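Side-chain contact in uncharacterised protein (Vibrio cholerae, PDB 5KKO), which is of unknown function but folds as one strand followed by two helices and assembles with further copies of itself: residues E11-L14 with N15-R19. Residues are numbered along the deposited sequence; the frame is centred on the assembly and turned at random.
Sequences ELTL and NAMLR
Asn15 and Glu11 lie side by side one turn apart on helix 11-20, their side chains running the same way and their amide and carboxylate planes 21° apart. From the base outward, Asn15 CB sits 3.4 Å from Glu11 O, the carbonyl that also takes the backbone N-H of Asn15 in a nearly straight bond of 2.9 Å. With CG beside the backbone N (chi1 -79°), Asn15 CG comes to 3.5 Å from Glu11 O. ND2 rests 3.5 Å from Glu11 CG and gives a hydrogen to a water at 3.2 Å; the same water donates to Glu11 OE1 at 2.6 Å, bridging amide and carboxylate. OD1 instead accepts from Lys43 NZ of the second subunit. On another side of the helix, Met17, a selenomethionine, runs alongside Thr13, SE lying 4.0 Å from Thr13 CG2 in one of two deposited conformers; Thr13 OG1 is bonded to Asp10. Met17 also packs on Ile9 of strand 2-10 and on Ile35 and Leu39 of helix 28-43 in its own chain. Leu14 CG and Leu18 CD1 meet at 4.3 Å; Leu14 also packs on Phe7 and Leu18 on Leu39, both of the second subunit. Four backbone bonds from residue i+4 to i, Asn15 to Glu11 through Leu18 to Leu14, run along this stretch. With ND2 given to the bridging water and OD1 to the lysine, the rotation of the Asn15 amide is fixed.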
ATOM      1  N   GLU C  11      -7.223  19.435  -4.944  1.00 18.43           N
ATOM      2  CA  GLU C  11      -8.352  19.252  -5.852  1.00 16.78           C
ATOM      3  C   GLU C  11      -8.118  19.948  -7.182  1.00 15.59           C
ATOM      4  O   GLU C  11      -8.459  19.393  -8.241  1.00 15.32           O
ATOM      5  CB  GLU C  11      -9.638  19.742  -5.164  1.00 23.39           C
ATOM      6  CG  GLU C  11     -10.866  19.558  -6.030  1.00 25.98           C
ATOM      7  CD  GLU C  11     -12.124  19.756  -5.227  1.00 42.27           C
ATOM      8  OE1 GLU C  11     -12.983  18.846  -5.240  1.00 45.88           O
ATOM      9  OE2 GLU C  11     -12.233  20.813  -4.563  1.00 49.51           O
ATOM     10  N   LEU C  12      -7.486  21.124  -7.178  1.00 16.69           N
ATOM     11  CA  LEU C  12      -7.252  21.777  -8.465  1.00 16.44           C
ATOM     12  C   LEU C  12      -6.369  20.928  -9.377  1.00 16.06           C
ATOM     13  O   LEU C  12      -6.621  20.826 -10.597  1.00 15.56           O
ATOM     14  CB  LEU C  12      -6.626  23.175  -8.259  1.00 34.25           C
ATOM     15  CG  LEU C  12      -7.595  24.367  -8.362  1.00 49.49           C
ATOM     16  CD1 LEU C  12      -7.905  24.694  -9.831  1.00 49.44           C
ATOM     17  CD2 LEU C  12      -8.885  24.135  -7.570  1.00 55.10           C
ATOM     18  N   THR C  13      -5.308  20.348  -8.827  1.00 14.73           N
ATOM     19  CA  THR C  13      -4.423  19.518  -9.626  1.00 13.66           C
ATOM     20  C   THR C  13      -5.116  18.234 -10.074  1.00 13.50           C
ATOM     21  O   THR C  13      -4.956  17.808 -11.221  1.00 13.45           O
ATOM     22  CB  THR C  13      -3.167  19.176  -8.838  1.00 16.80           C
ATOM     23  OG1 THR C  13      -2.489  20.400  -8.476  1.00 21.47           O
ATOM     24  CG2 THR C  13      -2.258  18.166  -9.627  1.00 20.24           C
ATOM     25  N   LEU C  14      -5.886  17.600  -9.174  1.00 13.14           N
ATOM     26  CA  LEU C  14      -6.599  16.401  -9.598  1.00 12.49           C
ATOM     27  C   LEU C  14      -7.566  16.702 -10.743  1.00 10.80           C
ATOM     28  O   LEU C  14      -7.624  15.953 -11.738  1.00 10.99           O
ATOM     29  CB  LEU C  14      -7.318  15.797  -8.384  1.00 13.43           C
ATOM     30  CG  LEU C  14      -8.222  14.634  -8.642  1.00 15.00           C
ATOM     31  CD1 LEU C  14      -7.354  13.569  -9.164  1.00 19.48           C
ATOM     32  CD2 LEU C  14      -8.902  14.199  -7.299  1.00 19.59           C
ATOM     33  N   ASN C  15      -8.333  17.791 -10.605  1.00 12.05           N
ATOM     34  CA  ASN C  15      -9.284  18.143 -11.658  1.00 11.28           C
ATOM     35  C   ASN C  15      -8.567  18.536 -12.932  1.00 11.25           C
ATOM     36  O   ASN C  15      -9.051  18.232 -14.034  1.00 11.65           O
ATOM     37  CB  ASN C  15     -10.198  19.272 -11.142  1.00 11.51           C
ATOM     38  CG  ASN C  15     -11.290  18.731 -10.237  1.00 16.49           C
ATOM     39  OD1 ASN C  15     -11.565  17.513 -10.261  1.00 16.80           O
ATOM     40  ND2 ASN C  15     -11.878  19.592  -9.421  1.00 16.95           N
ATOM     41  N   ALA C  16      -7.423  19.198 -12.811  1.00 10.62           N
ATOM     42  CA  ALA C  16      -6.677  19.523 -14.024  1.00 13.04           C
ATOM     43  C   ALA C  16      -6.236  18.261 -14.755  1.00 13.55           C
ATOM     44  O   ALA C  16      -6.300  18.185 -15.997  1.00 12.84           O
ATOM     45  CB  ALA C  16      -5.436  20.361 -13.700  1.00 13.96           C
HETATM   46  N   MSE C  17      -5.773  17.261 -14.020  0.53 10.21           N
HETATM   47  CA  MSE C  17      -5.357  16.036 -14.649  0.53 10.29           C
HETATM   48  C   MSE C  17      -6.552  15.323 -15.293  0.53 13.47           C
HETATM   49  O   MSE C  17      -6.426  14.789 -16.394  0.53 10.71           O
HETATM   50  CB  MSE C  17      -4.686  15.167 -13.592  0.53 11.06           C
HETATM   51  CG  MSE C  17      -3.424  15.867 -12.973  0.53  9.69           C
HETATM   52 SE   MSE C  17      -2.581  14.775 -11.646  0.53 16.06          SE
HETATM   53  CE  MSE C  17      -1.902  13.357 -12.792  0.53 20.54           C
ATOM     54  N   LEU C  18      -7.712  15.323 -14.616  1.00 10.43           N
ATOM     55  CA  LEU C  18      -8.921  14.757 -15.219  1.00 10.19           C
ATOM     56  C   LEU C  18      -9.255  15.458 -16.525  1.00 10.86           C
ATOM     57  O   LEU C  18      -9.636  14.800 -17.527  1.00 12.45           O
ATOM     58  CB  LEU C  18     -10.116  14.823 -14.222  1.00 10.35           C
ATOM     59  CG  LEU C  18     -10.043  13.717 -13.178  1.00  8.97           C
ATOM     60  CD1 LEU C  18     -10.903  14.087 -11.906  1.00 11.93           C
ATOM     61  CD2 LEU C  18     -10.480  12.345 -13.705  1.00 13.64           C
ATOM     62  N   ARG C  19      -9.186  16.779 -16.517  1.00 10.27           N
ATOM     63  CA  ARG C  19      -9.490  17.529 -17.729  1.00 11.13           C
ATOM     64  C   ARG C  19      -8.487  17.214 -18.828  1.00 10.16           C
ATOM     65  O   ARG C  19      -8.856  17.062 -20.020  1.00 10.67           O
ATOM     66  CB  ARG C  19      -9.479  19.006 -17.398  1.00 10.53           C
ATOM     67  CG  ARG C  19      -9.785  19.847 -18.617  1.00 13.15           C
ATOM     68  CD  ARG C  19      -9.706  21.321 -18.192  1.00 14.52           C
ATOM     69  NE  ARG C  19      -9.538  22.127 -19.398  1.00 19.82           N
ATOM     70  CZ  ARG C  19     -10.538  22.338 -20.215  1.00 21.46           C
ATOM     71  NH1 ARG C  19     -11.738  21.897 -19.847  1.00 20.46           N
ATOM     72  NH2 ARG C  19     -10.350  23.063 -21.332  1.00 31.00           N
TER
HETATM   73  O   HOH W   1     -14.280  18.700  -7.477  1.00 36.59           O